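Local atomic coordinates of cell division control protein 45 cdc45 putative (Entamoeba histolytica, PDB entry 6CC2), a protein that probably acts as the Cdc45 subunit of the eukaryotic CMG helicase, which unwinds parental DNA at replication forks. Residues 438-442 with 471-475; 497-502 with 519-523; 504-510 with 531-536. All coordinates share one frame; numbering follows the deposited sequence.

Contact 1 (438-442 with 471-475)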
loop_
_atom_site.group_PDB
_atom_site.type_symbol
_atom_site.label_atom_id
_atom_site.label_comp_id
_atom_site.label_asym_id
_atom_site.label_seq_id
_atom_site.Cartn_x
_atom_site.Cartn_y
_atom_site.Cartn_z
ATOM N N SER A 438 10.591 -23.437 4.922
ATOM C CA SER A 438 11.712 -22.592 5.323
ATOM C C SER A 438 12.550 -22.201 4.117
ATOM O O SER A 438 12.925 -21.035 3.960
ATOM C CB SER A 438 12.581 -23.338 6.350
ATOM O OG SER A 438 11.885 -23.499 7.570
ATOM N N ILE A 439 12.860 -23.170 3.258
ATOM C CA ILE A 439 13.715 -22.888 2.110
ATOM C C ILE A 439 13.036 -21.882 1.194
ATOM O O ILE A 439 13.706 -21.072 0.554
ATOM C CB ILE A 439 14.068 -24.202 1.379
ATOM C CG1 ILE A 439 15.461 -24.116 0.762
ATOM C CG2 ILE A 439 13.045 -24.513 0.307
ATOM C CD1 ILE A 439 16.583 -24.267 1.781
ATOM N N ARG A 440 11.699 -21.880 1.157
ATOM C CA ARG A 440 10.965 -20.981 0.272
ATOM C C ARG A 440 10.842 -19.555 0.801
ATOM O O ARG A 440 10.650 -18.627 0.005
ATOM C CB ARG A 440 9.561 -21.530 0.027
ATOM C CG ARG A 440 9.539 -22.834 -0.773
ATOM C CD ARG A 440 8.152 -23.458 -0.739
ATOM N NE ARG A 440 7.115 -22.468 -1.010
ATOM C CZ ARG A 440 5.819 -22.659 -0.796
ATOM N NH1 ARG A 440 5.386 -23.813 -0.306
ATOM N NH2 ARG A 440 4.954 -21.690 -1.072
ATOM N N PHE A 441 10.947 -19.352 2.108
ATOM C CA PHE A 441 10.723 -18.033 2.689
ATOM C C PHE A 441 11.886 -17.536 3.541
ATOM O O PHE A 441 11.725 -16.562 4.276
ATOM C CB PHE A 441 9.431 -18.038 3.513
ATOM C CG PHE A 441 8.203 -18.054 2.677
ATOM C CD1 PHE A 441 7.654 -16.865 2.202
ATOM C CD2 PHE A 441 7.602 -19.264 2.317
ATOM C CE1 PHE A 441 6.528 -16.877 1.393
ATOM C CE2 PHE A 441 6.469 -19.271 1.519
ATOM C CZ PHE A 441 5.939 -18.081 1.058
ATOM N N LYS A 442 13.066 -18.148 3.417
ATOM C CA LYS A 442 14.198 -17.730 4.236
ATOM C C LYS A 442 14.841 -16.432 3.765
ATOM O O LYS A 442 15.624 -15.843 4.517
ATOM C CB LYS A 442 15.276 -18.823 4.238
ATOM C CG LYS A 442 15.812 -19.199 2.857
ATOM C CD LYS A 442 17.062 -20.057 2.973
ATOM C CE LYS A 442 17.613 -20.445 1.611
ATOM N NZ LYS A 442 18.937 -21.133 1.735
ATOM N N ALA A 471 9.897 -15.715 12.376
ATOM C CA ALA A 471 11.235 -16.311 12.316
ATOM C C ALA A 471 11.227 -17.488 11.353
ATOM O O ALA A 471 10.445 -18.430 11.534
ATOM C CB ALA A 471 11.673 -16.781 13.698
ATOM N N VAL A 472 12.109 -17.452 10.354
ATOM C CA VAL A 472 12.192 -18.502 9.349
ATOM C C VAL A 472 13.579 -19.105 9.360
ATOM O O VAL A 472 14.577 -18.375 9.262
ATOM C CB VAL A 472 11.844 -17.977 7.938
ATOM C CG1 VAL A 472 11.794 -19.160 6.933
ATOM C CG2 VAL A 472 10.524 -17.198 7.957
ATOM N N LEU A 473 13.636 -20.437 9.446
ATOM C CA LEU A 473 14.910 -21.133 9.470
ATOM C C LEU A 473 15.640 -20.963 8.149
ATOM O O LEU A 473 15.079 -21.198 7.083
ATOM C CB LEU A 473 14.679 -22.619 9.760
ATOM C CG LEU A 473 15.929 -23.492 9.723
ATOM C CD1 LEU A 473 16.891 -23.146 10.843
ATOM C CD2 LEU A 473 15.547 -24.967 9.774
ATOM N N ASP A 474 16.904 -20.550 8.226
ATOM C CA ASP A 474 17.849 -20.606 7.119
ATOM C C ASP A 474 18.821 -21.714 7.498
ATOM O O ASP A 474 19.811 -21.482 8.200
ATOM C CB ASP A 474 18.551 -19.267 6.910
ATOM C CG ASP A 474 19.454 -19.273 5.697
ATOM O OD1 ASP A 474 19.958 -20.355 5.311
ATOM O OD2 ASP A 474 19.670 -18.182 5.133
ATOM N N ALA A 475 18.520 -22.935 7.042
ATOM C CA ALA A 475 19.235 -24.105 7.530
ATOM C C ALA A 475 20.685 -24.113 7.072
ATOM O O ALA A 475 21.557 -24.601 7.798
ATOM C CB ALA A 475 18.537 -25.379 7.055
HETATM O O HOH W 1 18.288 -16.332 4.208
#
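This is a buried helix-to-strand contact. S438, F441 and K442, on and just after the short helix 435-441, pack against V472, L473 and D474 near the C-terminal end of strand 468-474. V472 points toward the helix. Its CG1 lies opposite the backbone N (chi1 -174°) and meets two backbone carbonyls, S438 O and F441 O, each at 3.7 Å. The CB of F441 flanks the same methyl. The F441 ring itself leads away, to L407 and T410 of helix 393-417 and L450 of helix 444-462. S438 lies beside L473, with S438 CB 3.4 Å from L473 O. Its hydroxyl is not spent on this contact: OG bonds to D434 O. The two segments belong to a beta-alpha-beta crossover. Strands 427-432 and 468-474 are parallel neighbours in the mixed sheet, and helices 435-441 and 444-462 join them. K442 supplies the polar part. Its CG lies between the backbone N and carbonyl carbon (chi1 58°), and the chain then runs extended across the D474 carboxylate. K442 CD is 3.7 Å from D474 CG. The salt bridge beyond is long, with K442 NZ 3.8 Å from D474 OD1, and OD1 also takes a bond from K477 N. A water bridges K442 O, at 2.7 Å, and D474 OD2, though the latter distance is short at 2.5 Å.

Contact 2 (497-502 with 519-523). With EDO (1,2-ethanediol), chain G.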
loop_
_atom_site.group_PDB
_atom_site.type_symbol
_atom_site.label_atom_id
_atom_site.label_comp_id
_atom_site.label_asym_id
_atom_site.label_seq_id
_atom_site.Cartn_x
_atom_site.Cartn_y
_atom_site.Cartn_z
ATOM N N PHE A 497 6.655 -0.535 19.019
ATOM C CA PHE A 497 7.053 -1.791 18.398
ATOM C C PHE A 497 8.445 -1.680 17.795
ATOM O O PHE A 497 9.298 -2.551 18.007
ATOM C CB PHE A 497 6.028 -2.200 17.335
ATOM C CG PHE A 497 6.415 -3.429 16.574
ATOM C CD1 PHE A 497 6.285 -4.669 17.153
ATOM C CD2 PHE A 497 6.887 -3.337 15.273
ATOM C CE1 PHE A 497 6.648 -5.823 16.455
ATOM C CE2 PHE A 497 7.249 -4.470 14.568
ATOM C CZ PHE A 497 7.121 -5.717 15.164
ATOM N N GLY A 498 8.705 -0.596 17.064
ATOM C CA GLY A 498 10.023 -0.410 16.499
ATOM C C GLY A 498 11.081 -0.230 17.564
ATOM O O GLY A 498 12.189 -0.782 17.459
ATOM N N ALA A 499 10.778 0.571 18.589
ATOM C CA ALA A 499 11.772 0.824 19.628
ATOM C C ALA A 499 12.158 -0.480 20.316
ATOM O O ALA A 499 13.346 -0.774 20.513
ATOM C CB ALA A 499 11.235 1.832 20.644
ATOM N N LYS A 500 11.158 -1.291 20.674
ATOM C CA LYS A 500 11.453 -2.490 21.448
ATOM C C LYS A 500 12.035 -3.596 20.570
ATOM O O LYS A 500 12.887 -4.365 21.035
ATOM C CB LYS A 500 10.186 -2.962 22.178
ATOM C CG LYS A 500 9.657 -1.941 23.210
ATOM C CD LYS A 500 10.735 -1.527 24.192
ATOM C CE LYS A 500 10.241 -0.486 25.199
ATOM N NZ LYS A 500 11.346 -0.033 26.084
ATOM N N PHE A 501 11.604 -3.696 19.315
ATOM C CA PHE A 501 12.224 -4.647 18.406
ATOM C C PHE A 501 13.708 -4.315 18.221
ATOM O O PHE A 501 14.565 -5.211 18.249
ATOM C CB PHE A 501 11.513 -4.639 17.056
ATOM C CG PHE A 501 11.998 -5.713 16.102
ATOM C CD1 PHE A 501 13.098 -5.487 15.290
ATOM C CD2 PHE A 501 11.359 -6.938 16.034
ATOM C CE1 PHE A 501 13.547 -6.476 14.416
ATOM C CE2 PHE A 501 11.799 -7.923 15.167
ATOM C CZ PHE A 501 12.901 -7.704 14.373
ATOM N N THR A 502 14.029 -3.036 18.053
ATOM C CA THR A 502 15.418 -2.658 17.832
ATOM C C THR A 502 16.227 -2.752 19.118
ATOM O O THR A 502 17.388 -3.160 19.094
ATOM C CB THR A 502 15.513 -1.255 17.233
ATOM O OG1 THR A 502 14.935 -0.295 18.103
ATOM C CG2 THR A 502 14.821 -1.216 15.911
ATOM N N SER A 519 8.751 -1.994 8.965
ATOM C CA SER A 519 9.238 -3.344 9.138
ATOM C C SER A 519 10.733 -3.326 9.417
ATOM O O SER A 519 11.436 -2.363 9.111
ATOM C CB SER A 519 8.945 -4.195 7.897
ATOM O OG SER A 519 9.725 -3.749 6.795
ATOM N N PHE A 520 11.207 -4.440 9.950
ATOM C CA PHE A 520 12.603 -4.635 10.304
ATOM C C PHE A 520 12.995 -6.074 9.984
ATOM O O PHE A 520 12.177 -6.986 10.064
ATOM C CB PHE A 520 12.869 -4.400 11.809
ATOM C CG PHE A 520 12.298 -3.132 12.332
ATOM C CD1 PHE A 520 10.964 -3.055 12.688
ATOM C CD2 PHE A 520 13.100 -1.995 12.473
ATOM C CE1 PHE A 520 10.426 -1.873 13.167
ATOM C CE2 PHE A 520 12.567 -0.819 12.962
ATOM C CZ PHE A 520 11.222 -0.758 13.303
ATOM N N VAL A 521 14.272 -6.266 9.655
ATOM C CA VAL A 521 14.841 -7.589 9.450
ATOM C C VAL A 521 16.104 -7.718 10.293
ATOM O O VAL A 521 16.962 -6.833 10.266
ATOM C CB VAL A 521 15.181 -7.838 7.971
ATOM C CG1 VAL A 521 15.698 -9.256 7.777
ATOM C CG2 VAL A 521 13.946 -7.606 7.103
ATOM N N THR A 522 16.198 -8.805 11.051
ATOM C CA THR A 522 17.441 -9.164 11.727
ATOM C C THR A 522 17.637 -10.663 11.537
ATOM O O THR A 522 16.923 -11.309 10.769
ATOM C CB THR A 522 17.428 -8.728 13.204
ATOM O OG1 THR A 522 18.724 -8.998 13.785
ATOM C CG2 THR A 522 16.372 -9.451 14.002
ATOM N N GLU A 523 18.616 -11.231 12.235
ATOM C CA GLU A 523 18.963 -12.639 12.067
ATOM C C GLU A 523 19.628 -13.113 13.348
ATOM O O GLU A 523 20.406 -12.385 13.950
ATOM C CB GLU A 523 19.902 -12.802 10.869
ATOM C CG GLU A 523 20.197 -14.230 10.474
ATOM C CD GLU A 523 20.966 -14.312 9.163
ATOM O OE1 GLU A 523 21.761 -13.391 8.882
ATOM O OE2 GLU A 523 20.763 -15.288 8.407
HETATM C C1 EDO G . 24.038 -14.404 13.796
HETATM O O1 EDO G . 23.441 -13.133 14.077
HETATM C C2 EDO G . 23.889 -14.734 12.319
HETATM O O2 EDO G . 24.461 -13.693 11.526
#
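F520 and F501 lie with their rings nearly parallel but slid apart, joining helix 494-508 to one face of the C-terminal mixed sheet. This sheet-and-helix layer is consistent with the DHHA1-like domain of the Cdc45/RecJ relatives. The helix and strand segments run almost parallel, at 7°, with their axes 9.7 Å apart. The two ring planes are inclined by 25° and the centroids are 5.4 Å apart, so overlap is slight. The side chains pass each other in opposite directions. F501 CE1 therefore meets the root of the other residue, F520 CB, at 3.4 Å. The far end of the F520 ring reaches the helix backbone instead, where F520 CZ is 3.4 Å from G498 CA. F497 CE2 comes to the edge of the F520 ring, near its plane. T502 brings CG2 to 3.7 Å from F520 CE2. T522 turns its methyl to F501, with CG2 3.9 Å from F501 CZ. Its OG1, opposite the backbone N (chi1 -175°), bonds instead to S511 O. S519 and V521 point the other way, toward L448 of helix 444-462, so helices flank both faces of the strand. E523 reaches K477 and T479 with its carboxylate. Its backbone O accepts a 3.1 Å bond from O1 of a 1,2-ethanediol, probably from the crystallisation liquor.

Contact 3 (504-510 with 531-536)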
loop_
_atom_site.group_PDB
_atom_site.type_symbol
_atom_site.label_atom_id
_atom_site.label_comp_id
_atom_site.label_asym_id
_atom_site.label_seq_id
_atom_site.Cartn_x
_atom_site.Cartn_y
_atom_site.Cartn_z
ATOM N N THR A 504 15.761 -4.941 21.442
ATOM C CA THR A 504 16.061 -6.355 21.610
ATOM C C THR A 504 17.284 -6.746 20.793
ATOM O O THR A 504 18.207 -7.410 21.293
ATOM C CB THR A 504 14.847 -7.208 21.213
ATOM O OG1 THR A 504 13.707 -6.827 22.001
ATOM C CG2 THR A 504 15.144 -8.670 21.419
ATOM N N ALA A 505 17.297 -6.348 19.518
ATOM C CA ALA A 505 18.476 -6.590 18.683
ATOM C C ALA A 505 19.733 -6.013 19.313
ATOM O O ALA A 505 20.792 -6.655 19.321
ATOM C CB ALA A 505 18.261 -6.000 17.296
ATOM N N GLN A 506 19.646 -4.791 19.867
ATOM C CA GLN A 506 20.822 -4.195 20.497
ATOM C C GLN A 506 21.286 -5.014 21.694
ATOM O O GLN A 506 22.495 -5.220 21.892
ATOM C CB GLN A 506 20.510 -2.763 20.930
ATOM C CG GLN A 506 21.071 -1.689 20.018
ATOM C CD GLN A 506 22.592 -1.679 19.964
ATOM O OE1 GLN A 506 23.178 -1.288 18.958
ATOM N NE2 GLN A 506 23.233 -2.109 21.048
ATOM N N ASN A 507 20.345 -5.475 22.520
ATOM C CA ASN A 507 20.712 -6.261 23.688
ATOM C C ASN A 507 21.333 -7.595 23.292
ATOM O O ASN A 507 22.208 -8.099 24.008
ATOM C CB ASN A 507 19.484 -6.502 24.572
ATOM C CG ASN A 507 18.950 -5.234 25.179
ATOM O OD1 ASN A 507 19.661 -4.250 25.286
ATOM N ND2 ASN A 507 17.685 -5.252 25.576
HETATM N N MSE A 508 20.887 -8.176 22.176
HETATM C CA MSE A 508 21.389 -9.448 21.711
HETATM C C MSE A 508 22.640 -9.300 20.855
HETATM O O MSE A 508 23.285 -10.285 20.521
HETATM C CB MSE A 508 20.316 -10.166 20.908
HETATM C CG MSE A 508 19.079 -10.579 21.720
HETATM SE SE MSE A 508 19.542 -11.845 23.108
HETATM C CE MSE A 508 19.786 -10.653 24.613
ATOM N N LYS A 509 22.972 -8.056 20.509
ATOM C CA LYS A 509 24.086 -7.752 19.607
ATOM C C LYS A 509 23.926 -8.479 18.270
ATOM O O LYS A 509 24.866 -9.090 17.737
ATOM C CB LYS A 509 25.435 -8.060 20.262
ATOM C CG LYS A 509 26.471 -6.979 20.068
ATOM C CD LYS A 509 26.060 -5.664 20.720
ATOM C CE LYS A 509 27.126 -4.608 20.557
ATOM N NZ LYS A 509 27.395 -4.290 19.133
ATOM N N ILE A 510 22.727 -8.394 17.721
ATOM C CA ILE A 510 22.436 -8.838 16.362
ATOM C C ILE A 510 22.128 -7.610 15.512
ATOM O O ILE A 510 21.747 -6.549 16.015
ATOM C CB ILE A 510 21.271 -9.853 16.322
ATOM C CG1 ILE A 510 20.012 -9.272 16.960
ATOM C CG2 ILE A 510 21.693 -11.137 17.024
ATOM C CD1 ILE A 510 18.835 -10.245 16.996
ATOM N N LYS A 531 16.511 -17.971 23.553
ATOM C CA LYS A 531 17.143 -16.793 24.131
ATOM C C LYS A 531 16.560 -15.517 23.531
ATOM O O LYS A 531 16.228 -14.557 24.252
ATOM C CB LYS A 531 18.653 -16.861 23.900
ATOM C CG LYS A 531 19.429 -15.677 24.430
ATOM C CD LYS A 531 20.911 -15.808 24.079
ATOM C CE LYS A 531 21.723 -14.662 24.663
ATOM N NZ LYS A 531 23.155 -14.766 24.292
ATOM N N TYR A 532 16.433 -15.484 22.208
ATOM C CA TYR A 532 15.869 -14.316 21.534
ATOM C C TYR A 532 14.411 -14.085 21.907
ATOM O O TYR A 532 13.990 -12.941 22.137
ATOM C CB TYR A 532 15.999 -14.480 20.026
ATOM C CG TYR A 532 15.345 -13.353 19.276
ATOM C CD1 TYR A 532 15.938 -12.099 19.232
ATOM C CD2 TYR A 532 14.118 -13.510 18.666
ATOM C CE1 TYR A 532 15.336 -11.060 18.583
ATOM C CE2 TYR A 532 13.516 -12.473 18.008
ATOM C CZ TYR A 532 14.131 -11.245 17.969
ATOM O OH TYR A 532 13.521 -10.205 17.335
ATOM N N LYS A 533 13.608 -15.152 21.973
ATOM C CA LYS A 533 12.212 -14.965 22.343
ATOM C C LYS A 533 12.101 -14.401 23.754
ATOM O O LYS A 533 11.247 -13.535 24.015
ATOM C CB LYS A 533 11.462 -16.301 22.225
ATOM C CG LYS A 533 11.233 -16.723 20.758
ATOM C CD LYS A 533 10.956 -18.235 20.631
ATOM C CE LYS A 533 9.534 -18.572 20.917
ATOM N NZ LYS A 533 9.280 -20.066 20.802
ATOM N N LYS A 534 12.954 -14.867 24.671
ATOM C CA LYS A 534 12.916 -14.360 26.042
ATOM C C LYS A 534 13.320 -12.890 26.096
ATOM O O LYS A 534 12.717 -12.106 26.839
ATOM C CB LYS A 534 13.818 -15.199 26.949
ATOM C CG LYS A 534 13.314 -16.626 27.154
ATOM C CD LYS A 534 14.176 -17.401 28.154
ATOM C CE LYS A 534 15.612 -17.552 27.663
ATOM N NZ LYS A 534 16.375 -18.572 28.437
ATOM N N ALA A 535 14.339 -12.509 25.321
ATOM C CA ALA A 535 14.786 -11.118 25.289
ATOM C C ALA A 535 13.730 -10.212 24.684
ATOM O O ALA A 535 13.507 -9.087 25.165
ATOM C CB ALA A 535 16.086 -11.004 24.488
ATOM N N LEU A 536 13.101 -10.670 23.604
ATOM C CA LEU A 536 12.028 -9.919 22.983
ATOM C C LEU A 536 10.905 -9.689 23.979
ATOM O O LEU A 536 10.427 -8.565 24.147
ATOM C CB LEU A 536 11.538 -10.692 21.765
ATOM C CG LEU A 536 10.704 -9.995 20.704
ATOM C CD1 LEU A 536 11.488 -8.950 19.936
ATOM C CD2 LEU A 536 10.181 -11.099 19.783
HETATM O O HOH W 2 16.413 -7.888 26.016
#
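Apolar contacts dominate where T504, M508 and I510 meet K531, Y532, A535 and L536. The helix segments approach to 9.7 Å between axes and run at 129° to each other. T504 sits closest to the partner backbone. With OG1 opposite the carbonyl carbon (chi1 -57°), T504 CG2 falls opposite the backbone N and comes 3.6 Å from L536 N, with Y532 CE1 also near. The T504 hydroxyl bonds back to K500 O. M508, a selenomethionine, bends at chi2 and chi3 and folds over A535: M508 CE is 3.7 Å from A535 CB. The extended K531 chain passes obliquely over the selenium, with K531 CE 3.9 Å from M508 SE. M508 CG lies at the edge of the Y532 ring. I510 CD1 reaches Y532 CE1 at 3.9 Å, the two side chains crossing at about a right angle. Polar contact goes through a water, which accepts from N507 ND2 at 3.0 Å and donates to A535 O at 3.3 Å. Within the backbone, I510 N bonds to A505 O at 3.1 Å and K509 N bonds weakly to Q506 O. With these two bonds and its positive phi, K509 is the C-prime residue of a Schellman motif that ends the helix.

From the N-terminal side, contact 1 comes first. It closes a loop of 28 residues, mostly helix, within the crossover from strand 427-432 to strand 468-474. It is complete before contact 2 opens. Contact 2 closes a loop of 16 residues and contact 3 one of 20. These two cross, since 497-502 and 504-510 come in turn on one helix and its end, and their partners 519-523 and 531-536 follow in the same order. Helix 494-508 is thus tied first to strand 519-525 and then to helix 529-537. The two contacts touch: F501 CE2 is 3.6 Å from Y532 OH. Contacts 1 and 2 reach the same mixed sheet but do not touch, with centres about 18 Å apart.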